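Local coordinates for protein magnesium-protoporphyrin O-methyltransferase (PDB 4QDJ) that transfers a methyl group from S-adenosylmethionine to Mg-protoporphyrin IX, giving the 13-monomethyl ester on the pathway to chlorophyll, at residues F35-T47 against G213-L225. Numbering follows the deposited sequence. Where two conformers were deposited one is given.
With SAM (S-adenosylmethionine), chain B.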
ATOM      1  N   PHE A  35      12.342  13.686  15.112  1.00 14.45           N
ATOM      2  CA  PHE A  35      10.981  13.686  15.648  1.00 15.54           C
ATOM      3  C   PHE A  35       9.903  13.705  14.562  1.00 16.57           C
ATOM      4  O   PHE A  35       8.789  13.233  14.781  1.00 16.75           O
ATOM      5  CB  PHE A  35      10.776  14.807  16.679  1.00 18.67           C
ATOM      6  CG  PHE A  35      10.609  16.174  16.081  1.00 20.80           C
ATOM      7  CD1 PHE A  35      11.713  16.942  15.748  1.00 22.83           C
ATOM      8  CD2 PHE A  35       9.344  16.703  15.877  1.00 21.83           C
ATOM      9  CE1 PHE A  35      11.559  18.206  15.208  1.00 23.88           C
ATOM     10  CE2 PHE A  35       9.183  17.966  15.336  1.00 23.19           C
ATOM     11  CZ  PHE A  35      10.292  18.718  15.002  1.00 24.13           C
ATOM     12  N   VAL A  36      10.245  14.229  13.389  1.00 15.58           N
ATOM     13  CA  VAL A  36       9.329  14.214  12.253  1.00 17.48           C
ATOM     14  C   VAL A  36       9.186  12.795  11.710  1.00 15.94           C
ATOM     15  O   VAL A  36       8.074  12.309  11.483  1.00 16.04           O
ATOM     16  CB  VAL A  36       9.818  15.142  11.124  1.00 19.58           C
ATOM     17  CG1 VAL A  36       8.898  15.042   9.915  1.00 20.45           C
ATOM     18  CG2 VAL A  36       9.912  16.579  11.620  1.00 20.27           C
ATOM     19  N   GLN A  37      10.322  12.137  11.506  1.00 14.71           N
ATOM     20  CA  GLN A  37      10.350  10.762  11.020  1.00 13.77           C
ATOM     21  C   GLN A  37       9.689   9.807  12.008  1.00 12.84           C
ATOM     22  O   GLN A  37       9.029   8.848  11.609  1.00 13.00           O
ATOM     23  CB  GLN A  37      11.793  10.323  10.752  1.00 16.08           C
ATOM     24  CG  GLN A  37      12.465  11.069   9.609  1.00 20.00           C
ATOM     25  CD  GLN A  37      13.977  10.940   9.630  1.00 23.86           C
ATOM     26  OE1 GLN A  37      14.560  10.466  10.606  1.00 24.95           O
ATOM     27  NE2 GLN A  37      14.620  11.369   8.549  0.66 24.01           N
ATOM     28  N   LYS A  38       9.869  10.071  13.298  1.00 12.49           N
ATOM     29  CA  LYS A  38       9.264   9.244  14.336  1.00 12.64           C
ATOM     30  C   LYS A  38       7.744   9.359  14.285  1.00 12.44           C
ATOM     31  O   LYS A  38       7.029   8.372  14.458  1.00 12.71           O
ATOM     32  CB  LYS A  38       9.779   9.654  15.717  1.00 14.64           C
ATOM     33  CG  LYS A  38       9.258   8.793  16.859  1.00 18.65           C
ATOM     34  CD  LYS A  38       9.570   7.322  16.633  0.64 19.87           C
ATOM     35  CE  LYS A  38       9.469   6.531  17.927  0.30 20.83           C
ATOM     36  NZ  LYS A  38       8.170   6.747  18.618  0.31 21.24           N
ATOM     37  N   ASP A  39       7.261  10.572  14.042  1.00 12.41           N
ATOM     38  CA  ASP A  39       5.831  10.820  13.911  1.00 12.60           C
ATOM     39  C   ASP A  39       5.254  10.056  12.718  1.00 12.76           C
ATOM     40  O   ASP A  39       4.158   9.495  12.794  1.00 12.59           O
ATOM     41  CB  ASP A  39       5.574  12.320  13.761  1.00 15.29           C
ATOM     42  CG  ASP A  39       4.101  12.654  13.699  1.00 18.68           C
ATOM     43  OD1 ASP A  39       3.484  12.820  14.772  1.00 22.18           O
ATOM     44  OD2 ASP A  39       3.561  12.754  12.577  0.62 17.77           O
ATOM     45  N   ILE A  40       6.004  10.032  11.622  1.00 10.84           N
ATOM     46  CA  ILE A  40       5.604   9.297  10.427  1.00 11.08           C
ATOM     47  C   ILE A  40       5.608   7.789  10.682  1.00 10.97           C
ATOM     48  O   ILE A  40       4.688   7.077  10.270  1.00 10.63           O
ATOM     49  CB  ILE A  40       6.524   9.630   9.236  1.00 13.69           C
ATOM     50  CG1 ILE A  40       6.384  11.106   8.860  1.00 15.04           C
ATOM     51  CG2 ILE A  40       6.211   8.741   8.041  1.00 12.69           C
ATOM     52  CD1 ILE A  40       7.361  11.560   7.795  1.00 17.13           C
ATOM     53  N   ARG A  41       6.641   7.311  11.369  1.00 10.02           N
ATOM     54  CA  ARG A  41       6.731   5.901  11.739  1.00  9.28           C
ATOM     55  C   ARG A  41       5.506   5.464  12.537  1.00 10.04           C
ATOM     56  O   ARG A  41       4.874   4.454  12.223  1.00 10.00           O
ATOM     57  CB  ARG A  41       8.005   5.636  12.548  1.00  9.05           C
ATOM     58  CG  ARG A  41       8.070   4.244  13.163  1.00  9.62           C
ATOM     59  CD  ARG A  41       9.299   4.080  14.044  1.00 11.94           C
ATOM     60  NE  ARG A  41      10.531   4.002  13.265  1.00 11.38           N
ATOM     61  CZ  ARG A  41      11.748   4.025  13.799  1.00 12.26           C
ATOM     62  NH1 ARG A  41      11.895   4.132  15.114  1.00 14.11           N
ATOM     63  NH2 ARG A  41      12.818   3.947  13.019  1.00 12.76           N
ATOM     64  N   VAL A  42       5.167   6.241  13.561  1.00  9.96           N
ATOM     65  CA  VAL A  42       4.030   5.932  14.425  1.00 11.21           C
ATOM     66  C   VAL A  42       2.699   6.014  13.675  1.00 11.01           C
ATOM     67  O   VAL A  42       1.842   5.137  13.812  1.00 11.68           O
ATOM     68  CB  VAL A  42       4.005   6.862  15.661  1.00 13.39           C
ATOM     69  CG1 VAL A  42       2.721   6.670  16.455  1.00 16.57           C
ATOM     70  CG2 VAL A  42       5.226   6.609  16.535  1.00 15.08           C
ATOM     71  N   GLY A  43       2.532   7.059  12.870  1.00 10.84           N
ATOM     72  CA  GLY A  43       1.312   7.228  12.099  1.00 10.79           C
ATOM     73  C   GLY A  43       1.107   6.105  11.098  1.00 10.13           C
ATOM     74  O   GLY A  43       0.011   5.549  10.978  1.00 10.36           O
ATOM     75  N   HIS A  44       2.168   5.771  10.374  1.00  8.86           N
ATOM     76  CA  HIS A  44       2.110   4.692   9.398  1.00  9.10           C
ATOM     77  C   HIS A  44       1.797   3.357  10.070  1.00  8.81           C
ATOM     78  O   HIS A  44       1.036   2.551   9.538  1.00  9.08           O
ATOM     79  CB  HIS A  44       3.422   4.606   8.615  1.00 11.12           C
ATOM     80  CG  HIS A  44       3.543   3.370   7.780  1.00 14.24           C
ATOM     81  ND1 HIS A  44       4.319   2.295   8.155  1.00 15.60           N
ATOM     82  CD2 HIS A  44       2.983   3.037   6.594  1.00 16.75           C
ATOM     83  CE1 HIS A  44       4.236   1.354   7.232  1.00 16.79           C
ATOM     84  NE2 HIS A  44       3.431   1.778   6.274  1.00 17.90           N
ATOM     85  N   GLN A  45       2.368   3.131  11.249  1.00  8.51           N
ATOM     86  CA  GLN A  45       2.084   1.905  11.987  1.00  9.79           C
ATOM     87  C   GLN A  45       0.604   1.832  12.371  1.00 10.11           C
ATOM     88  O   GLN A  45       0.010   0.754  12.380  1.00  9.76           O
ATOM     89  CB  GLN A  45       2.968   1.790  13.229  1.00 12.07           C
ATOM     90  CG  GLN A  45       2.819   0.464  13.961  1.00 15.66           C
ATOM     91  CD  GLN A  45       3.310  -0.714  13.139  1.00 18.27           C
ATOM     92  OE1 GLN A  45       4.452  -0.728  12.679  1.00 20.53           O
ATOM     93  NE2 GLN A  45       2.448  -1.705  12.946  1.00 19.97           N
ATOM     94  N   GLN A  46       0.011   2.981  12.682  1.00 10.30           N
ATOM     95  CA  GLN A  46      -1.410   3.031  13.010  0.53 10.13           C
ATOM     96  C   GLN A  46      -2.263   2.662  11.798  1.00 10.14           C
ATOM     97  O   GLN A  46      -3.246   1.930  11.919  1.00 10.49           O
ATOM     98  CB  GLN A  46      -1.801   4.414  13.538  0.53 12.33           C
ATOM     99  CG  GLN A  46      -3.278   4.546  13.875  0.53 14.63           C
ATOM    100  CD  GLN A  46      -3.609   5.857  14.559  0.53 18.99           C
ATOM    101  OE1 GLN A  46      -2.827   6.370  15.359  0.53 21.90           O
ATOM    102  NE2 GLN A  46      -4.776   6.409  14.246  0.53 19.32           N
ATOM    103  N   THR A  47      -1.877   3.165  10.631  1.00  9.06           N
ATOM    104  CA  THR A  47      -2.591   2.852   9.396  1.00  7.86           C
ATOM    105  C   THR A  47      -2.542   1.355   9.118  1.00  8.44           C
ATOM    106  O   THR A  47      -3.567   0.729   8.844  1.00  9.44           O
ATOM    107  CB  THR A  47      -2.006   3.621   8.196  1.00  8.16           C
ATOM    108  OG1 THR A  47      -2.145   5.028   8.422  1.00  9.75           O
ATOM    109  CG2 THR A  47      -2.730   3.244   6.908  1.00  9.82           C
ATOM    110  N   GLY A 213     -11.429   4.986   7.701  1.00  6.94           N
ATOM    111  CA  GLY A 213     -10.582   5.296   8.829  1.00  7.15           C
ATOM    112  C   GLY A 213      -9.804   6.562   8.564  1.00  7.98           C
ATOM    113  O   GLY A 213      -9.863   7.128   7.471  1.00  9.24           O
ATOM    114  N   MET A 214      -9.071   7.008   9.572  1.00 10.00           N
ATOM    115  CA  MET A 214      -8.274   8.213   9.440  1.00 10.83           C
ATOM    116  C   MET A 214      -7.149   8.200  10.454  1.00 11.98           C
ATOM    117  O   MET A 214      -7.385   8.088  11.655  1.00 14.47           O
ATOM    118  CB  MET A 214      -9.140   9.455   9.643  1.00 12.53           C
ATOM    119  CG  MET A 214      -8.373  10.762   9.513  1.00 14.78           C
ATOM    120  SD  MET A 214      -7.819  11.065   7.824  1.00 16.84           S
ATOM    121  CE  MET A 214      -6.650  12.397   8.079  1.00 17.33           C
ATOM    122  N   THR A 215      -5.920   8.297   9.965  1.00 10.94           N
ATOM    123  CA  THR A 215      -4.781   8.456  10.848  1.00 13.13           C
ATOM    124  C   THR A 215      -4.350   9.909  10.788  1.00 14.38           C
ATOM    125  O   THR A 215      -4.088  10.443   9.711  1.00 15.05           O
ATOM    126  CB  THR A 215      -3.606   7.553  10.443  1.00 14.34           C
ATOM    127  OG1 THR A 215      -4.047   6.190  10.398  1.00 16.61           O
ATOM    128  CG2 THR A 215      -2.468   7.686  11.449  1.00 15.56           C
ATOM    129  N   SER A 216      -4.297  10.551  11.948  1.00 16.97           N
ATOM    130  CA  SER A 216      -3.920  11.951  12.023  1.00 20.61           C
ATOM    131  C   SER A 216      -2.877  12.166  13.106  1.00 24.03           C
ATOM    132  O   SER A 216      -3.175  12.067  14.295  1.00 26.41           O
ATOM    133  CB  SER A 216      -5.145  12.824  12.305  1.00 22.41           C
ATOM    134  OG  SER A 216      -6.117  12.690  11.284  0.50 22.41           O
ATOM    135  N   THR A 217      -1.649  12.445  12.688  1.00 23.83           N
ATOM    136  CA  THR A 217      -0.604  12.851  13.615  1.00 25.44           C
ATOM    137  C   THR A 217      -0.103  14.222  13.189  1.00 25.75           C
ATOM    138  O   THR A 217      -0.720  14.882  12.354  1.00 27.24           O
ATOM    139  CB  THR A 217       0.567  11.855  13.645  1.00 25.74           C
ATOM    140  OG1 THR A 217       1.254  11.883  12.390  1.00 25.80           O
ATOM    141  CG2 THR A 217       0.065  10.442  13.919  1.00 25.86           C
ATOM    142  N   ARG A 218       1.019  14.650  13.754  1.00 25.22           N
ATOM    143  CA  ARG A 218       1.545  15.976  13.468  1.00 26.19           C
ATOM    144  C   ARG A 218       2.020  16.117  12.021  1.00 23.53           C
ATOM    145  O   ARG A 218       1.780  17.140  11.381  1.00 24.36           O
ATOM    146  CB  ARG A 218       2.670  16.321  14.446  1.00 30.32           C
ATOM    147  CG  ARG A 218       3.174  17.748  14.344  0.79 38.02           C
ATOM    148  CD  ARG A 218       3.935  18.142  15.599  0.70 25.82           C
ATOM    149  NE  ARG A 218       4.635  19.413  15.442  0.80 57.58           N
ATOM    150  CZ  ARG A 218       4.976  20.208  16.451  0.68 66.43           C
ATOM    151  NH1 ARG A 218       4.670  19.871  17.696  0.70 59.21           N
ATOM    152  NH2 ARG A 218       5.614  21.345  16.213  0.60 43.44           N
ATOM    153  N   PHE A 219       2.676  15.082  11.505  1.00 19.97           N
ATOM    154  CA  PHE A 219       3.281  15.152  10.177  1.00 19.42           C
ATOM    155  C   PHE A 219       2.801  14.049   9.242  1.00 19.86           C
ATOM    156  O   PHE A 219       3.320  13.898   8.137  1.00 22.16           O
ATOM    157  CB  PHE A 219       4.805  15.088  10.286  1.00 20.72           C
ATOM    158  CG  PHE A 219       5.398  16.179  11.124  1.00 21.13           C
ATOM    159  CD1 PHE A 219       5.536  17.460  10.617  1.00 22.93           C
ATOM    160  CD2 PHE A 219       5.823  15.925  12.418  1.00 20.49           C
ATOM    161  CE1 PHE A 219       6.085  18.468  11.384  1.00 24.10           C
ATOM    162  CE2 PHE A 219       6.374  16.929  13.190  1.00 22.63           C
ATOM    163  CZ  PHE A 219       6.503  18.202  12.673  1.00 23.34           C
ATOM    164  N   TYR A 220       1.816  13.278   9.685  1.00 16.44           N
ATOM    165  CA  TYR A 220       1.317  12.161   8.896  1.00 15.13           C
ATOM    166  C   TYR A 220      -0.205  12.165   8.868  1.00 15.66           C
ATOM    167  O   TYR A 220      -0.855  12.172   9.912  1.00 17.42           O
ATOM    168  CB  TYR A 220       1.849  10.837   9.455  1.00 14.66           C
ATOM    169  CG  TYR A 220       1.330   9.597   8.756  1.00 13.59           C
ATOM    170  CD1 TYR A 220       1.991   9.065   7.655  1.00 12.91           C
ATOM    171  CD2 TYR A 220       0.188   8.952   9.208  1.00 12.78           C
ATOM    172  CE1 TYR A 220       1.517   7.926   7.019  1.00 12.17           C
ATOM    173  CE2 TYR A 220      -0.292   7.818   8.581  1.00 12.36           C
ATOM    174  CZ  TYR A 220       0.376   7.308   7.490  1.00 11.48           C
ATOM    175  OH  TYR A 220      -0.111   6.177   6.876  1.00 12.07           O
ATOM    176  N   TYR A 221      -0.767  12.168   7.665  1.00 15.92           N
ATOM    177  CA  TYR A 221      -2.214  12.187   7.497  1.00 17.83           C
ATOM    178  C   TYR A 221      -2.610  11.171   6.441  1.00 17.19           C
ATOM    179  O   TYR A 221      -2.196  11.269   5.286  1.00 20.77           O
ATOM    180  CB  TYR A 221      -2.687  13.583   7.092  1.00 22.08           C
ATOM    181  CG  TYR A 221      -2.242  14.670   8.044  1.00 26.30           C
ATOM    182  CD1 TYR A 221      -3.024  15.027   9.136  0.43 27.72           C
ATOM    183  CD2 TYR A 221      -1.039  15.337   7.855  1.00 29.01           C
ATOM    184  CE1 TYR A 221      -2.621  16.019  10.011  0.59 29.22           C
ATOM    185  CE2 TYR A 221      -0.626  16.328   8.725  1.00 29.75           C
ATOM    186  CZ  TYR A 221      -1.422  16.666   9.800  1.00 30.71           C
ATOM    187  OH  TYR A 221      -1.015  17.653  10.668  0.47 30.04           O
ATOM    188  N   SER A 222      -3.408  10.190   6.842  1.00 12.64           N
ATOM    189  CA  SER A 222      -3.788   9.121   5.933  1.00 11.34           C
ATOM    190  C   SER A 222      -5.253   8.760   6.100  1.00 10.72           C
ATOM    191  O   SER A 222      -5.665   8.242   7.139  1.00 12.17           O
ATOM    192  CB  SER A 222      -2.906   7.891   6.159  1.00 13.78           C
ATOM    193  OG  SER A 222      -3.062   6.953   5.111  1.00 14.91           O
ATOM    194  N   ARG A 223      -6.033   9.051   5.066  1.00  9.21           N
ATOM    195  CA  ARG A 223      -7.444   8.694   5.018  1.00  8.35           C
ATOM    196  C   ARG A 223      -7.564   7.301   4.412  1.00  8.70           C
ATOM    197  O   ARG A 223      -7.023   7.043   3.341  1.00 10.08           O
ATOM    198  CB  ARG A 223      -8.201   9.711   4.163  1.00  8.81           C
ATOM    199  CG  ARG A 223      -9.669   9.401   3.950  1.00 10.00           C
ATOM    200  CD  ARG A 223     -10.466   9.501   5.240  1.00 10.93           C
ATOM    201  NE  ARG A 223     -11.897   9.584   4.964  1.00 10.51           N
ATOM    202  CZ  ARG A 223     -12.844   9.033   5.716  1.00  8.81           C
ATOM    203  NH1 ARG A 223     -12.519   8.345   6.803  1.00  7.98           N
ATOM    204  NH2 ARG A 223     -14.121   9.167   5.378  1.00  9.77           N
ATOM    205  N   ILE A 224      -8.266   6.406   5.098  1.00  8.02           N
ATOM    206  CA  ILE A 224      -8.378   5.020   4.654  1.00  7.80           C
ATOM    207  C   ILE A 224      -9.807   4.704   4.227  1.00  7.31           C
ATOM    208  O   ILE A 224     -10.748   4.957   4.972  1.00  8.79           O
ATOM    209  CB  ILE A 224      -7.966   4.043   5.775  1.00  8.51           C
ATOM    210  CG1 ILE A 224      -6.703   4.540   6.483  1.00 11.63           C
ATOM    211  CG2 ILE A 224      -7.763   2.638   5.219  1.00  9.15           C
ATOM    212  CD1 ILE A 224      -6.386   3.793   7.761  1.00 13.28           C
ATOM    213  N   LEU A 225      -9.964   4.157   3.025  1.00  8.47           N
ATOM    214  CA  LEU A 225     -11.279   3.759   2.531  1.00  7.30           C
ATOM    215  C   LEU A 225     -11.312   2.276   2.201  1.00  8.60           C
ATOM    216  O   LEU A 225     -10.440   1.771   1.495  1.00  9.95           O
ATOM    217  CB  LEU A 225     -11.652   4.552   1.277  1.00  8.91           C
ATOM    218  CG  LEU A 225     -11.706   6.076   1.385  1.00  9.90           C
ATOM    219  CD1 LEU A 225     -12.075   6.686   0.041  1.00 11.44           C
ATOM    220  CD2 LEU A 225     -12.689   6.506   2.462  1.00 11.63           C
TER
HETATM  221  N   SAM B 301       2.364   0.397   1.042  1.00 14.30           N
HETATM  222  CA  SAM B 301       3.591   0.337   1.832  1.00 17.95           C
HETATM  223  C   SAM B 301       3.306   0.640   3.297  1.00 19.22           C
HETATM  224  O   SAM B 301       2.342   1.334   3.621  1.00 20.84           O
HETATM  225  OXT SAM B 301       4.033   0.193   4.184  1.00 18.52           O
HETATM  226  CB  SAM B 301       4.680   1.261   1.284  1.00 20.96           C
HETATM  227  CG  SAM B 301       4.349   2.749   1.194  1.00 22.70           C
HETATM  228  SD  SAM B 301       5.765   3.728   0.615  1.00 24.09           S
HETATM  229  CE  SAM B 301       5.314   5.392   1.167  0.71 24.00           C
HETATM  230  C5' SAM B 301       5.369   3.878  -1.140  1.00 19.71           C
HETATM  231  C4' SAM B 301       5.804   2.647  -1.922  1.00 15.58           C
HETATM  232  O4' SAM B 301       5.068   2.594  -3.125  1.00 14.40           O
HETATM  233  C3' SAM B 301       7.279   2.670  -2.300  1.00 13.76           C
HETATM  234  O3' SAM B 301       7.881   1.471  -1.872  1.00 14.47           O
HETATM  235  C2' SAM B 301       7.280   2.725  -3.815  1.00 13.95           C
HETATM  236  O2' SAM B 301       8.339   1.980  -4.375  1.00 14.55           O
HETATM  237  C1' SAM B 301       5.919   2.138  -4.148  1.00 12.67           C
HETATM  238  N9  SAM B 301       5.405   2.548  -5.461  1.00 11.05           N
HETATM  239  C8  SAM B 301       5.369   3.812  -5.985  1.00 11.60           C
HETATM  240  N7  SAM B 301       4.815   3.740  -7.217  1.00 11.77           N
HETATM  241  C5  SAM B 301       4.499   2.451  -7.477  1.00 10.56           C
HETATM  242  C6  SAM B 301       3.920   1.830  -8.573  1.00 10.46           C
HETATM  243  N6  SAM B 301       3.566   2.542  -9.639  1.00 12.29           N
HETATM  244  N1  SAM B 301       3.720   0.467  -8.547  1.00 10.93           N
HETATM  245  C2  SAM B 301       4.088  -0.272  -7.441  1.00 12.03           C
HETATM  246  N3  SAM B 301       4.667   0.352  -6.355  1.00 10.39           N
HETATM  247  C4  SAM B 301       4.863   1.692  -6.378  1.00 11.45           C
HETATM  248  O   HOH W   1      -5.852   4.707  11.772  1.00 21.71           O
HETATM  249  O   HOH W   2      -5.238   9.086  14.349  1.00 31.58           O
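The hairpin of the last two strands of a class I SAM-dependent methyltransferase sheet docks against the SAM-contacting helix here, strand 213-216 running antiparallel to helix 35-47 (168°, axes 8.3 Å apart). At the turn, the Asp-39 carboxylate takes three hydrogen bonds. Thr-217 OG1 gives a very short one to Asp-39 OD2 (2.5 Å). Phe-219 N meets the same OD2 from above the carboxylate plane (2.7 Å), and Arg-218 N reaches OD1 on its syn side. A chi1 of -177°, CG anti to N, carries the Asp-39 carboxylate across to the turn. Replacing Asp-39 by an alanine removes the carboxylate and is likely to leave the Thr-217 hydroxyl and the amides of Arg-218 and Phe-219 without their shared acceptor. Beside it, Val-36 CG2 makes a CH-pi contact over one face of the Phe-219 ring, 4.0 Å from the centroid, while Asp-39 CB lies at the ring's edge. In this Rossmann-like fold, strand order 3-2-1-4-5-7-6, the hairpin forms one edge of the sheet, 207-216 outermost. Further along, Gly-43 makes room for the Tyr-220 ring, whose CE2 comes 3.3 Å from Gly-43 O; a CB would clash. Thr-47 OG1 lies 2.8 Å from Tyr-220 OH, itself hydrogen-bonded to Asp-135. Thr-47 OG1 and Thr-215 OG1 share a hydrogen bond of 3.0 Å. From the same helix His-44 NE2 donates to SAM OXT (2.7 Å).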